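Local atomic coordinates of serpin (Taeniopygia guttata, PDB entry 5HGC), a protein that binds a cortisol-type steroid and may inhibit serine proteases, as many serpins do. Residues Y215-R226 against T256-L264. Numbering follows the deposited sequence.
With HCY ((11alpha,14beta)-11,17,21-trihydroxypregn-4-ene-3,20-dione), chain B.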
loop_
_atom_site.group_PDB
_atom_site.type_symbol
_atom_site.label_atom_id
_atom_site.label_comp_id
_atom_site.label_asym_id
_atom_site.label_seq_id
_atom_site.Cartn_x
_atom_site.Cartn_y
_atom_site.Cartn_z
ATOM N N TYR A 215 11.007 19.788 3.286
ATOM C CA TYR A 215 10.384 20.797 2.441
ATOM C C TYR A 215 9.119 21.249 3.088
ATOM O O TYR A 215 8.417 20.417 3.643
ATOM C CB TYR A 215 10.052 20.229 1.066
ATOM C CG TYR A 215 9.340 21.218 0.160
ATOM C CD1 TYR A 215 9.993 22.372 -0.317
ATOM C CD2 TYR A 215 7.997 21.015 -0.206
ATOM C CE1 TYR A 215 9.333 23.281 -1.126
ATOM C CE2 TYR A 215 7.351 21.926 -1.009
ATOM C CZ TYR A 215 8.031 23.047 -1.465
ATOM O OH TYR A 215 7.378 23.938 -2.266
ATOM N N PHE A 216 8.832 22.556 3.032
ATOM C CA PHE A 216 7.557 23.109 3.488
ATOM C C PHE A 216 6.821 23.568 2.250
ATOM O O PHE A 216 7.420 24.331 1.524
ATOM C CB PHE A 216 7.815 24.297 4.460
ATOM C CG PHE A 216 6.541 24.887 5.073
ATOM C CD1 PHE A 216 5.901 24.268 6.186
ATOM C CD2 PHE A 216 5.935 26.052 4.528
ATOM C CE1 PHE A 216 4.693 24.787 6.745
ATOM C CE2 PHE A 216 4.749 26.560 5.087
ATOM C CZ PHE A 216 4.130 25.928 6.193
ATOM N N ASP A 217 5.582 23.124 1.938
ATOM C CA ASP A 217 4.763 24.003 1.025
ATOM C C ASP A 217 3.743 24.870 1.690
ATOM O O ASP A 217 2.968 24.389 2.550
ATOM C CB ASP A 217 4.167 23.374 -0.257
ATOM C CG ASP A 217 3.367 22.183 -0.008
ATOM O OD1 ASP A 217 3.324 21.809 1.171
ATOM O OD2 ASP A 217 2.829 21.588 -0.988
ATOM N N GLU A 218 3.742 26.145 1.260
ATOM C CA GLU A 218 2.759 27.105 1.771
ATOM C C GLU A 218 1.402 26.757 1.211
ATOM O O GLU A 218 0.454 26.622 1.990
ATOM C CB GLU A 218 3.093 28.586 1.498
ATOM C CG GLU A 218 4.295 29.135 2.243
ATOM C CD GLU A 218 5.562 29.027 1.410
ATOM O OE1 GLU A 218 5.636 28.099 0.566
ATOM O OE2 GLU A 218 6.483 29.866 1.586
ATOM N N GLU A 219 1.320 26.588 -0.116
ATOM C CA GLU A 219 0.092 26.135 -0.805
ATOM C C GLU A 219 -0.646 25.070 0.007
ATOM O O GLU A 219 -1.864 25.186 0.217
ATOM C CB GLU A 219 0.398 25.534 -2.176
ATOM C CG GLU A 219 1.307 26.332 -3.096
ATOM C CD GLU A 219 0.911 26.162 -4.562
ATOM O OE1 GLU A 219 -0.096 25.457 -4.848
ATOM O OE2 GLU A 219 1.604 26.743 -5.434
ATOM N N LEU A 220 0.082 24.049 0.487
ATOM C CA LEU A 220 -0.595 23.000 1.195
ATOM C C LEU A 220 -0.522 23.056 2.700
ATOM O O LEU A 220 -1.271 22.337 3.376
ATOM C CB LEU A 220 -0.252 21.623 0.630
ATOM C CG LEU A 220 -0.626 21.427 -0.841
ATOM C CD1 LEU A 220 -0.258 20.025 -1.251
ATOM C CD2 LEU A 220 -2.108 21.626 -1.079
ATOM N N SER A 221 0.348 23.912 3.243
ATOM C CA SER A 221 0.479 24.083 4.711
ATOM C C SER A 221 0.962 22.805 5.398
ATOM O O SER A 221 0.450 22.395 6.474
ATOM C CB SER A 221 -0.833 24.582 5.337
ATOM O OG SER A 221 -1.520 25.433 4.429
ATOM N N CYS A 222 1.986 22.216 4.780
ATOM C CA CYS A 222 2.515 20.895 5.120
ATOM C C CYS A 222 3.987 20.931 5.336
ATOM O O CYS A 222 4.718 21.434 4.476
ATOM C CB CYS A 222 2.389 19.980 3.904
ATOM S SG CYS A 222 0.761 19.395 3.697
ATOM N N THR A 223 4.440 20.286 6.391
ATOM C CA THR A 223 5.849 20.039 6.537
ATOM C C THR A 223 6.080 18.655 5.982
ATOM O O THR A 223 5.357 17.769 6.318
ATOM C CB THR A 223 6.239 20.146 8.009
ATOM O OG1 THR A 223 5.949 21.473 8.450
ATOM C CG2 THR A 223 7.697 19.895 8.206
ATOM N N VAL A 224 7.081 18.494 5.113
ATOM C CA VAL A 224 7.466 17.210 4.526
ATOM C C VAL A 224 8.844 16.822 5.033
ATOM O O VAL A 224 9.779 17.597 4.866
ATOM C CB VAL A 224 7.482 17.266 2.975
ATOM C CG1 VAL A 224 7.792 15.874 2.363
ATOM C CG2 VAL A 224 6.153 17.830 2.448
ATOM N N VAL A 225 8.969 15.638 5.641
ATOM C CA VAL A 225 10.256 15.100 5.991
ATOM C C VAL A 225 10.388 13.738 5.325
ATOM O O VAL A 225 9.462 12.901 5.392
ATOM C CB VAL A 225 10.430 14.999 7.521
ATOM C CG1 VAL A 225 11.730 14.324 7.882
ATOM C CG2 VAL A 225 10.419 16.402 8.149
ATOM N N ARG A 226 11.528 13.509 4.679
ATOM C CA ARG A 226 11.763 12.250 4.012
ATOM C C ARG A 226 12.955 11.488 4.613
ATOM O O ARG A 226 14.052 12.025 4.710
ATOM C CB ARG A 226 11.960 12.483 2.520
ATOM C CG ARG A 226 12.205 11.201 1.757
ATOM C CD ARG A 226 13.698 10.976 1.621
ATOM N NE ARG A 226 14.170 11.700 0.445
ATOM C CZ ARG A 226 13.846 11.381 -0.800
ATOM N NH1 ARG A 226 13.065 10.309 -1.049
ATOM N NH2 ARG A 226 14.281 12.126 -1.791
ATOM N N THR A 256 1.830 16.640 -6.806
ATOM C CA THR A 256 2.221 17.058 -5.464
ATOM C C THR A 256 3.478 16.307 -4.973
ATOM O O THR A 256 4.414 16.930 -4.421
ATOM C CB THR A 256 1.103 16.787 -4.465
ATOM O OG1 THR A 256 -0.102 17.399 -4.911
ATOM C CG2 THR A 256 1.437 17.363 -3.111
ATOM N N ILE A 257 3.510 14.976 -5.191
ATOM C CA ILE A 257 4.659 14.162 -4.776
ATOM C C ILE A 257 5.926 14.621 -5.506
ATOM O O ILE A 257 6.953 14.803 -4.854
ATOM C CB ILE A 257 4.442 12.627 -4.910
ATOM C CG1 ILE A 257 3.198 12.131 -4.118
ATOM C CG2 ILE A 257 5.680 11.893 -4.443
ATOM C CD1 ILE A 257 3.222 12.455 -2.627
ATOM N N GLN A 258 5.831 14.822 -6.823
ATOM C CA GLN A 258 6.970 15.217 -7.632
ATOM C C GLN A 258 7.491 16.607 -7.252
ATOM O O GLN A 258 8.709 16.819 -7.233
ATOM C CB GLN A 258 6.654 15.200 -9.128
ATOM C CG GLN A 258 7.886 15.541 -9.963
ATOM C CD GLN A 258 7.984 14.714 -11.217
ATOM O OE1 GLN A 258 7.014 14.623 -12.025
ATOM N NE2 GLN A 258 9.154 14.076 -11.399
ATOM N N LYS A 259 6.564 17.529 -6.979
ATOM C CA LYS A 259 6.878 18.838 -6.422
ATOM C C LYS A 259 7.740 18.643 -5.163
ATOM O O LYS A 259 8.895 19.152 -5.122
ATOM C CB LYS A 259 5.606 19.621 -6.079
ATOM C CG LYS A 259 5.888 21.033 -5.550
ATOM C CD LYS A 259 4.643 21.894 -5.457
ATOM C CE LYS A 259 4.031 21.916 -4.065
ATOM N NZ LYS A 259 3.390 23.257 -3.831
ATOM N N TRP A 260 7.221 17.867 -4.188
ATOM C CA TRP A 260 7.970 17.646 -2.955
ATOM C C TRP A 260 9.399 17.131 -3.199
ATOM O O TRP A 260 10.406 17.715 -2.727
ATOM C CB TRP A 260 7.212 16.745 -2.018
ATOM C CG TRP A 260 5.918 17.356 -1.491
ATOM C CD1 TRP A 260 5.552 18.686 -1.509
ATOM C CD2 TRP A 260 4.839 16.654 -0.851
ATOM N NE1 TRP A 260 4.299 18.850 -0.935
ATOM C CE2 TRP A 260 3.839 17.629 -0.515
ATOM C CE3 TRP A 260 4.615 15.298 -0.530
ATOM C CZ2 TRP A 260 2.626 17.292 0.141
ATOM C CZ3 TRP A 260 3.390 14.936 0.099
ATOM C CH2 TRP A 260 2.409 15.942 0.424
ATOM N N SER A 261 9.512 16.055 -3.954
ATOM C CA SER A 261 10.802 15.436 -4.063
ATOM C C SER A 261 11.776 16.305 -4.887
ATOM O O SER A 261 12.977 16.245 -4.642
ATOM C CB SER A 261 10.673 14.019 -4.595
ATOM O OG SER A 261 10.098 14.030 -5.884
ATOM N N ASP A 262 11.261 17.119 -5.819
ATOM C CA ASP A 262 12.079 18.063 -6.569
ATOM C C ASP A 262 12.697 19.109 -5.650
ATOM O O ASP A 262 13.820 19.538 -5.896
ATOM C CB ASP A 262 11.286 18.771 -7.670
ATOM C CG ASP A 262 10.986 17.857 -8.905
ATOM O OD1 ASP A 262 11.649 16.824 -9.130
ATOM O OD2 ASP A 262 10.056 18.203 -9.668
ATOM N N HIS A 263 11.981 19.463 -4.586
ATOM C CA HIS A 263 12.386 20.523 -3.675
ATOM C C HIS A 263 12.905 20.141 -2.277
ATOM O O HIS A 263 13.164 21.021 -1.462
ATOM C CB HIS A 263 11.230 21.514 -3.541
ATOM C CG HIS A 263 10.901 22.206 -4.820
ATOM N ND1 HIS A 263 9.676 22.084 -5.439
ATOM C CD2 HIS A 263 11.662 22.989 -5.626
ATOM C CE1 HIS A 263 9.692 22.771 -6.565
ATOM N NE2 HIS A 263 10.891 23.314 -6.709
ATOM N N LEU A 264 13.035 18.859 -1.972
ATOM C CA LEU A 264 13.623 18.459 -0.669
ATOM C C LEU A 264 15.072 18.871 -0.617
ATOM O O LEU A 264 15.762 18.804 -1.654
ATOM C CB LEU A 264 13.566 16.945 -0.455
ATOM C CG LEU A 264 12.166 16.395 -0.324
ATOM C CD1 LEU A 264 12.319 14.912 -0.588
ATOM C CD2 LEU A 264 11.539 16.702 1.032
HETATM C C1 HCY B . 7.131 11.200 -10.247
HETATM C C2 HCY B . 6.047 11.374 -11.308
HETATM C C3 HCY B . 5.263 10.101 -11.530
HETATM C C4 HCY B . 5.345 8.982 -10.561
HETATM C C5 HCY B . 5.830 9.203 -9.334
HETATM C C6 HCY B . 5.490 8.232 -8.224
HETATM C C7 HCY B . 6.767 7.854 -7.440
HETATM C C8 HCY B . 7.716 9.009 -7.101
HETATM C C9 HCY B . 8.000 9.850 -8.365
HETATM C C10 HCY B . 6.711 10.405 -9.013
HETATM C C12 HCY B . 10.435 10.354 -7.472
HETATM C C11 HCY B . 9.184 10.869 -8.218
HETATM C C13 HCY B . 10.056 9.556 -6.188
HETATM C C14 HCY B . 9.033 8.485 -6.573
HETATM C C15 HCY B . 9.085 7.477 -5.451
HETATM C C16 HCY B . 10.532 7.470 -4.975
HETATM C C17 HCY B . 11.219 8.694 -5.630
HETATM C C18 HCY B . 9.533 10.459 -5.032
HETATM C C19 HCY B . 5.856 11.311 -8.100
HETATM C C20 HCY B . 12.181 9.404 -4.696
HETATM C C21 HCY B . 13.439 10.053 -5.235
HETATM O O1 HCY B . 4.511 10.034 -12.482
HETATM O O2 HCY B . 8.614 11.946 -7.468
HETATM O O3 HCY B . 12.082 8.240 -6.698
HETATM O O4 HCY B . 11.957 9.467 -3.496
HETATM O O5 HCY B . 13.547 11.251 -4.467
#
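Trp260 sets CG anti to its carbonyl carbon (chi1 -66°), which helps direct the indole toward Val224 and Asp217 of the β-hairpin 215-226. Asp217 holds CG between its backbone N and carbonyl carbon (chi1 54°), and its carboxylate meets the indole edge. Here helix 254-263 packs on the hairpin of strands 211-217 and 222-228, part of the B sheet of the serpin fold. The turn carries a G1 β-bulge: Ser221 N and Cys222 N both donate to Asp217 O, the Ser221 bond being weak. Trp260 NE1 donates a nearly straight hydrogen bond to Asp217 OD2 (3.1 Å, 171°). The acceptor lies close to the indole plane, but the N-H comes from above the carboxylate plane. Lys259 NZ forms a salt bridge to the same oxygen, with only a weak hydrogen bond. Val224 CG2 sits over one face of the indole, 3.7 Å from the centroid of the five-membered ring, in a CH-pi contact. Thr256 CG2 covers the opposite face toward the rim, and meets Leu220 CD1 tip to tip. The N-H bond and these two methyls together limit rotation of the ring. Tyr215, Trp260 and His263 form an aromatic cluster. Tyr215 and Trp260 touch rim to rim, neither ring over the face of the other. His263 CB lies over one face of the Tyr215 ring, a second CH-pi contact. Leu264 CD2 packs against Tyr215 CB at 3.8 Å. The far end of the contact helps form the steroid pocket. Arg226 has NE in a salt bridge with Asp213, and NH1 also bonds to Thr234. Leu264 CD1 lies over one guanidinium face. Ser261 OG shares a hydrogen bond with steroid O2 (3.0 Å). Arg226 NH1 donates one to steroid O4 (2.8 Å). NH2 donates another to O5 (2.9 Å).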